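Local coordinates for CaaX farnesyltransferase beta subunit Ram1 (Aspergillus fumigatus, PDB 4L9P), which transfers, as the beta subunit of a zinc-dependent heterodimeric protein farnesyltransferase, a farnesyl group from farnesyl diphosphate to the cysteine of a C-terminal CaaX motif, at the interface of chains B and A. Sequence-based numbering; all coordinates share one arbitrary frame. Chains: chain A, CaaX farnesyltransferase beta subunit Ram1; chain B, CaaX farnesyltransferase alpha subunit Ram2.

All three contacts belong to one heterodimer interface between the alpha subunit Ram2, chain B, and the beta subunit Ram1, chain A. The C-alpha centres of contact 1 and contact 2 lie about 17 Å apart. Contact 3 is about 26 Å from contact 1 and about 33 Å from contact 2, so contact 1 sits between the others. No residue is shared. Along chain B the interface uses successive helices and turns, from B:Tyr49 in contact 3 to B:Arg195 in contact 2, a long grip. A:His311 and A:Tyr314 of contact 1 and A:Lys362 of contact 2 also line the isoprenoid analogue pocket.

Contact 1: the interface of chains B and A. Residues chain B 123, 161, 165; chain A 303-304, 308-309, 311, 314.
This is a polar, tyrosine-rich patch of the alpha/beta heterodimer interface of a protein prenyltransferase, and it joins the helical-repeat alpha subunit to the alpha-alpha toroid of the beta subunit. The ring of B:Tyr161, on helix 161-174, enters between the beta-subunit loop and A:Tyr314. Its phenol OH donates to the backbone O of A:Glu309 at 2.6 Å. That bond lies in the carbonyl plane, on a lone pair, with a C=O...O angle of 139°. The same OH accepts from the amide N of A:Gly304 at 3.1 Å, a nearly straight bond of 164° at the hydrogen. Donor and acceptor roles of this hydroxyl are thus both used, which should fix its rotation.

The side chains of B:Tyr161 and A:Tyr314 run alongside each other, pointing opposite ways, with CE1 of the former 3.6 Å from CE2 of the latter. CG of B:Tyr161 is anti to the backbone N (chi1 -163°), which carries the ring toward chain A. B:Tyr123 meets A:Tyr314 from the opposite direction, hydroxyl to hydroxyl, with a hydrogen bond of 2.7 Å between their OH atoms. A:Tyr314 also lines the isoprenoid analogue pocket, so this contact may steady one wall of that pocket. One helical turn beyond B:Tyr161, B:Thr165 OG1 hydrogen-bonds A:Ser308 OG at 3.0 Å. B:Thr165 OG1 also donates to the backbone O of B:Tyr161 within its own helix.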
loop_
_atom_site.group_PDB
_atom_site.type_symbol
_atom_site.label_atom_id
_atom_site.label_comp_id
_atom_site.label_asym_id
_atom_site.label_seq_id
_atom_site.Cartn_x
_atom_site.Cartn_y
_atom_site.Cartn_z
ATOM N N TYR B 123 -11.473 -4.219 6.406
ATOM C CA TYR B 123 -11.952 -4.267 5.016
ATOM C C TYR B 123 -13.354 -4.844 4.850
ATOM O O TYR B 123 -14.126 -4.364 3.992
ATOM C CB TYR B 123 -11.013 -5.119 4.183
ATOM C CG TYR B 123 -9.764 -4.401 3.698
ATOM C CD1 TYR B 123 -8.601 -4.433 4.457
ATOM C CD2 TYR B 123 -9.775 -3.676 2.483
ATOM C CE1 TYR B 123 -7.412 -3.845 3.974
ATOM C CE2 TYR B 123 -8.566 -3.059 2.066
ATOM C CZ TYR B 123 -7.433 -3.160 2.840
ATOM O OH TYR B 123 -6.232 -2.568 2.417
ATOM N N TYR B 161 -9.519 5.290 6.174
ATOM C CA TYR B 161 -9.407 5.103 4.725
ATOM C C TYR B 161 -10.561 4.290 4.198
ATOM O O TYR B 161 -11.065 4.588 3.072
ATOM C CB TYR B 161 -8.049 4.365 4.419
ATOM C CG TYR B 161 -7.613 4.468 2.984
ATOM C CD1 TYR B 161 -8.127 3.605 2.018
ATOM C CD2 TYR B 161 -6.690 5.456 2.572
ATOM C CE1 TYR B 161 -7.713 3.677 0.675
ATOM C CE2 TYR B 161 -6.285 5.533 1.254
ATOM C CZ TYR B 161 -6.834 4.649 0.307
ATOM O OH TYR B 161 -6.437 4.701 -1.017
ATOM N N THR B 165 -13.207 5.447 1.338
ATOM C CA THR B 165 -13.387 4.665 0.127
ATOM C C THR B 165 -14.862 4.336 -0.069
ATOM O O THR B 165 -15.400 4.488 -1.190
ATOM C CB THR B 165 -12.533 3.380 0.197
ATOM O OG1 THR B 165 -11.143 3.792 0.159
ATOM C CG2 THR B 165 -12.843 2.474 -0.997
ATOM N N SER A 303 -3.935 5.418 -5.422
ATOM C CA SER A 303 -4.866 4.976 -4.388
ATOM C C SER A 303 -5.234 3.497 -4.519
ATOM O O SER A 303 -4.870 2.841 -5.519
ATOM C CB SER A 303 -6.110 5.825 -4.456
ATOM O OG SER A 303 -6.751 5.716 -5.736
ATOM N N GLY A 304 -5.990 2.957 -3.535
ATOM C CA GLY A 304 -6.325 1.545 -3.613
ATOM C C GLY A 304 -7.294 1.205 -4.705
ATOM O O GLY A 304 -7.315 0.095 -5.231
ATOM N N SER A 308 -9.965 7.023 -4.575
ATOM C CA SER A 308 -9.560 7.034 -3.165
ATOM C C SER A 308 -8.272 7.833 -2.964
ATOM O O SER A 308 -7.718 8.404 -3.926
ATOM C CB SER A 308 -9.454 5.592 -2.674
ATOM O OG SER A 308 -10.783 5.061 -2.482
ATOM N N GLU A 309 -7.789 7.889 -1.726
ATOM C CA GLU A 309 -6.660 8.775 -1.429
ATOM C C GLU A 309 -5.320 8.106 -1.765
ATOM O O GLU A 309 -5.095 6.891 -1.532
ATOM C CB GLU A 309 -6.738 9.093 0.060
ATOM C CG GLU A 309 -5.610 10.029 0.560
ATOM C CD GLU A 309 -5.762 10.290 2.067
ATOM O OE1 GLU A 309 -6.566 9.599 2.766
ATOM O OE2 GLU A 309 -5.038 11.164 2.569
ATOM N N HIS A 311 -1.832 6.563 -1.547
ATOM C CA HIS A 311 -1.254 5.931 -0.356
ATOM C C HIS A 311 -0.047 5.118 -0.784
ATOM O O HIS A 311 -0.094 4.368 -1.753
ATOM C CB HIS A 311 -2.304 4.997 0.296
ATOM C CG HIS A 311 -1.952 4.621 1.695
ATOM N ND1 HIS A 311 -0.946 3.705 1.988
ATOM C CD2 HIS A 311 -2.433 5.056 2.870
ATOM C CE1 HIS A 311 -0.822 3.631 3.311
ATOM N NE2 HIS A 311 -1.725 4.444 3.865
ATOM N N TYR A 314 -0.497 1.335 -1.640
ATOM C CA TYR A 314 -1.138 1.055 -2.933
ATOM C C TYR A 314 -0.261 1.533 -4.081
ATOM O O TYR A 314 -0.288 0.928 -5.174
ATOM C CB TYR A 314 -2.501 1.720 -2.966
ATOM C CG TYR A 314 -3.446 1.116 -1.935
ATOM C CD1 TYR A 314 -3.654 -0.273 -1.893
ATOM C CD2 TYR A 314 -4.268 1.906 -1.115
ATOM C CE1 TYR A 314 -4.609 -0.845 -1.022
ATOM C CE2 TYR A 314 -5.199 1.327 -0.252
ATOM C CZ TYR A 314 -5.375 -0.016 -0.200
ATOM O OH TYR A 314 -6.350 -0.532 0.628
#

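Contact 2: the interface of chains B and A. Residues chain B 159, 193, 195; chain A 88-90, 361-362.
A charged and hydroxyl-rich patch of the prenyltransferase alpha/beta heterodimer, this contact ties loop residues of the alpha subunit to the N-terminal end of beta-subunit helix 89-105. The carboxylate of B:Asp193 lies at that end and caps it. Its OD2 accepts from the backbone N of A:Thr90 at 3.1 Å and from the hydroxyl OG1 of A:Thr90 at 2.7 Å. Both donors come on the syn side, from opposite faces of the carboxylate. The helix end may further stabilise the negative charge.

OD1 of B:Asp193 takes the hydroxyl OG1 of A:Thr88 at 2.7 Å, 59° out of the carboxylate plane. The backbone N of B:Arg195 reaches OD1 from the other face, so each carboxylate oxygen is held by more than one donor. A:Thr88 OG1 in turn accepts from B:Arg195 NH1, 3.0 Å away and close to the guanidinium plane.

B:Lys159 stretches out beyond CG and crosses A:Thr90 at about a right angle. Its NZ donates to A:Thr90 OG1 at 2.8 Å and hydrogen-bonds the backbone O of A:Asn361 at 2.9 Å. The aliphatic stems of B:Lys159 and A:Lys362 run past each other in opposite directions. A bend at chi3 (78°) of A:Lys362 brings its CE to 3.7 Å from CD of B:Lys159.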
loop_
_atom_site.group_PDB
_atom_site.type_symbol
_atom_site.label_atom_id
_atom_site.label_comp_id
_atom_site.label_asym_id
_atom_site.label_seq_id
_atom_site.Cartn_x
_atom_site.Cartn_y
_atom_site.Cartn_z
ATOM N N LYS B 159 -9.773 10.267 9.331
ATOM C CA LYS B 159 -8.973 9.872 8.180
ATOM C C LYS B 159 -9.138 8.398 7.855
ATOM O O LYS B 159 -8.362 7.840 7.105
ATOM C CB LYS B 159 -7.486 10.221 8.456
ATOM C CG LYS B 159 -7.297 11.736 8.736
ATOM C CD LYS B 159 -5.821 12.070 8.943
ATOM C CE LYS B 159 -5.701 13.558 9.201
ATOM N NZ LYS B 159 -4.180 13.918 9.252
ATOM N N ASP B 193 -10.185 20.212 11.121
ATOM C CA ASP B 193 -8.729 19.969 10.909
ATOM C C ASP B 193 -8.441 20.253 9.435
ATOM O O ASP B 193 -8.663 19.394 8.572
ATOM C CB ASP B 193 -8.319 18.546 11.296
ATOM C CG ASP B 193 -6.828 18.336 11.249
ATOM O OD1 ASP B 193 -6.131 19.230 10.717
ATOM O OD2 ASP B 193 -6.397 17.276 11.741
ATOM N N ARG B 195 -5.888 20.218 7.934
ATOM C CA ARG B 195 -4.847 19.306 7.412
ATOM C C ARG B 195 -5.341 17.915 7.091
ATOM O O ARG B 195 -4.551 16.998 6.853
ATOM C CB ARG B 195 -3.675 19.219 8.408
ATOM C CG ARG B 195 -3.029 20.612 8.532
ATOM C CD ARG B 195 -2.419 20.752 9.846
ATOM N NE ARG B 195 -1.666 22.014 10.023
ATOM C CZ ARG B 195 -1.853 22.823 11.060
ATOM N NH1 ARG B 195 -2.786 22.564 11.962
ATOM N NH2 ARG B 195 -1.064 23.883 11.206
ATOM N N THR A 88 -4.068 21.598 15.204
ATOM C CA THR A 88 -5.175 20.684 14.962
ATOM C C THR A 88 -4.764 19.268 15.348
ATOM O O THR A 88 -3.600 19.046 15.736
ATOM C CB THR A 88 -5.590 20.661 13.484
ATOM O OG1 THR A 88 -4.491 20.204 12.683
ATOM C CG2 THR A 88 -6.086 22.042 12.985
ATOM N N GLU A 89 -5.661 18.289 15.266
ATOM C CA GLU A 89 -5.299 16.954 15.679
ATOM C C GLU A 89 -4.090 16.442 14.889
ATOM O O GLU A 89 -3.228 15.767 15.438
ATOM C CB GLU A 89 -6.485 16.007 15.487
ATOM C CG GLU A 89 -6.168 14.564 15.843
ATOM C CD GLU A 89 -7.354 13.612 15.741
ATOM O OE1 GLU A 89 -7.959 13.436 14.643
ATOM O OE2 GLU A 89 -7.693 13.009 16.783
ATOM N N THR A 90 -4.019 16.801 13.610
ATOM C CA THR A 90 -2.870 16.389 12.786
ATOM C C THR A 90 -1.562 16.885 13.395
ATOM O O THR A 90 -0.604 16.099 13.485
ATOM C CB THR A 90 -3.005 16.961 11.317
ATOM O OG1 THR A 90 -4.123 16.322 10.701
ATOM C CG2 THR A 90 -1.773 16.691 10.474
ATOM N N ASN A 361 0.039 14.291 5.281
ATOM C CA ASN A 361 -0.405 14.727 6.608
ATOM C C ASN A 361 -0.721 13.596 7.597
ATOM O O ASN A 361 -1.379 13.826 8.607
ATOM C CB ASN A 361 -1.555 15.735 6.505
ATOM C CG ASN A 361 -1.052 17.163 6.348
ATOM O OD1 ASN A 361 -0.066 17.551 7.011
ATOM N ND2 ASN A 361 -1.727 17.963 5.548
ATOM N N LYS A 362 -0.166 12.390 7.339
ATOM C CA LYS A 362 -0.216 11.346 8.363
ATOM C C LYS A 362 1.206 11.038 8.844
ATOM O O LYS A 362 2.129 11.827 8.533
ATOM C CB LYS A 362 -0.992 10.106 7.869
ATOM C CG LYS A 362 -2.485 10.461 7.605
ATOM C CD LYS A 362 -3.386 9.297 7.811
ATOM C CE LYS A 362 -3.617 9.087 9.295
ATOM N NZ LYS A 362 -4.247 7.768 9.620
#

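Contact 3: the interface of chains B and A. Residues chain B 49, 53, 83-84, 87; chain A 145-146, 148.
A:Asp148, on the 3-10 helix 142-150, receives two tyrosines of the alpha subunit, one on each carboxylate oxygen. B:Tyr49 OH donates to OD1 at 2.5 Å, from 44° above the carboxylate plane. B:Tyr53 OH donates to OD2 at 2.7 Å, on the anti side and nearer the plane. Both rings are turned steeply against the carboxylate, and OD2 lies at the in-plane edge of the B:Tyr53 ring. Two phenol donors would probably favour the charged form of the carboxylate.

A:Val145, three residues earlier, covers a face of the same ring. Its methyl CG2 sits over the middle of the B:Tyr53 ring, 3.4 Å from the centroid. Chi1, measured to CG1, is 58°, which leaves CG2 anti to the backbone N and facing the ring.

B:Asn84 touches A:Ala146 and also backs B:Tyr53, and probably orients its hydroxyl. Its ND2 donates to B:Tyr53 OH at 3.1 Å, in the amide plane and nearly straight (168° at the hydrogen). ND2 also hydrogen-bonds water 1 at 2.9 Å, and this water bridges to the backbone O of A:Ala146 at 2.8 Å. Farther out, the B:His87 ring lies with its edge toward B:Tyr53 OH.

The site fastens the N-terminal part of the prenyltransferase alpha subunit to the beta subunit and so helps hold the heterodimer together.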
loop_
_atom_site.group_PDB
_atom_site.type_symbol
_atom_site.label_atom_id
_atom_site.label_comp_id
_atom_site.label_asym_id
_atom_site.label_seq_id
_atom_site.Cartn_x
_atom_site.Cartn_y
_atom_site.Cartn_z
ATOM N N TYR B 49 -7.324 -21.756 19.452
ATOM C CA TYR B 49 -8.663 -21.186 19.431
ATOM C C TYR B 49 -9.479 -21.554 20.653
ATOM O O TYR B 49 -9.313 -22.606 21.240
ATOM C CB TYR B 49 -9.452 -21.662 18.175
ATOM C CG TYR B 49 -8.719 -21.458 16.857
ATOM C CD1 TYR B 49 -8.596 -20.202 16.292
ATOM C CD2 TYR B 49 -8.164 -22.541 16.197
ATOM C CE1 TYR B 49 -7.953 -20.009 15.110
ATOM C CE2 TYR B 49 -7.506 -22.382 15.024
ATOM C CZ TYR B 49 -7.421 -21.107 14.465
ATOM O OH TYR B 49 -6.759 -20.953 13.265
ATOM N N TYR B 53 -15.058 -20.807 19.534
ATOM C CA TYR B 53 -14.717 -20.485 18.156
ATOM C C TYR B 53 -14.462 -21.766 17.359
ATOM O O TYR B 53 -14.866 -21.858 16.196
ATOM C CB TYR B 53 -13.494 -19.555 18.155
ATOM C CG TYR B 53 -13.098 -19.022 16.774
ATOM C CD1 TYR B 53 -13.800 -17.955 16.197
ATOM C CD2 TYR B 53 -12.052 -19.600 16.048
ATOM C CE1 TYR B 53 -13.461 -17.433 14.979
ATOM C CE2 TYR B 53 -11.651 -19.055 14.812
ATOM C CZ TYR B 53 -12.371 -17.995 14.287
ATOM O OH TYR B 53 -11.959 -17.463 13.103
ATOM N N MET B 83 -17.043 -12.953 17.328
ATOM C CA MET B 83 -15.748 -13.450 17.829
ATOM C C MET B 83 -14.557 -12.988 17.020
ATOM O O MET B 83 -13.480 -12.757 17.573
ATOM C CB MET B 83 -15.749 -14.985 17.906
ATOM C CG MET B 83 -16.669 -15.499 19.040
ATOM S SD MET B 83 -16.642 -17.304 19.098
ATOM C CE MET B 83 -17.744 -17.694 17.795
ATOM N N ASN B 84 -14.745 -12.836 15.712
ATOM C CA ASN B 84 -13.652 -12.498 14.788
ATOM C C ASN B 84 -14.207 -11.763 13.573
ATOM O O ASN B 84 -14.575 -12.384 12.573
ATOM C CB ASN B 84 -12.922 -13.745 14.345
ATOM C CG ASN B 84 -11.807 -13.444 13.371
ATOM O OD1 ASN B 84 -11.453 -12.264 13.144
ATOM N ND2 ASN B 84 -11.249 -14.498 12.763
ATOM N N HIS B 87 -12.840 -12.300 9.810
ATOM C CA HIS B 87 -12.963 -13.581 9.094
ATOM C C HIS B 87 -13.621 -13.275 7.765
ATOM O O HIS B 87 -14.849 -13.174 7.685
ATOM C CB HIS B 87 -13.826 -14.484 9.983
ATOM C CG HIS B 87 -13.878 -15.919 9.566
ATOM N ND1 HIS B 87 -14.415 -16.346 8.363
ATOM C CD2 HIS B 87 -13.554 -17.049 10.263
ATOM C CE1 HIS B 87 -14.355 -17.667 8.316
ATOM N NE2 HIS B 87 -13.811 -18.119 9.448
ATOM N N VAL A 145 -7.175 -14.788 18.001
ATOM C CA VAL A 145 -8.108 -15.325 17.008
ATOM C C VAL A 145 -8.289 -14.401 15.788
ATOM O O VAL A 145 -8.525 -14.904 14.691
ATOM C CB VAL A 145 -9.517 -15.606 17.647
ATOM C CG1 VAL A 145 -10.078 -14.312 18.259
ATOM C CG2 VAL A 145 -10.492 -16.236 16.639
ATOM N N ALA A 146 -8.182 -13.082 15.937
ATOM C CA ALA A 146 -8.353 -12.190 14.773
ATOM C C ALA A 146 -7.302 -12.399 13.708
ATOM O O ALA A 146 -7.467 -11.947 12.562
ATOM C CB ALA A 146 -8.343 -10.727 15.218
ATOM N N ASP A 148 -6.653 -15.296 12.512
ATOM C CA ASP A 148 -6.969 -16.551 11.823
ATOM C C ASP A 148 -6.861 -16.422 10.315
ATOM O O ASP A 148 -6.303 -17.298 9.646
ATOM C CB ASP A 148 -8.406 -16.945 12.200
ATOM C CG ASP A 148 -8.707 -18.401 11.942
ATOM O OD1 ASP A 148 -7.751 -19.191 11.799
ATOM O OD2 ASP A 148 -9.911 -18.740 11.943
HETATM O O HOH W 1 -9.180 -13.470 10.949
#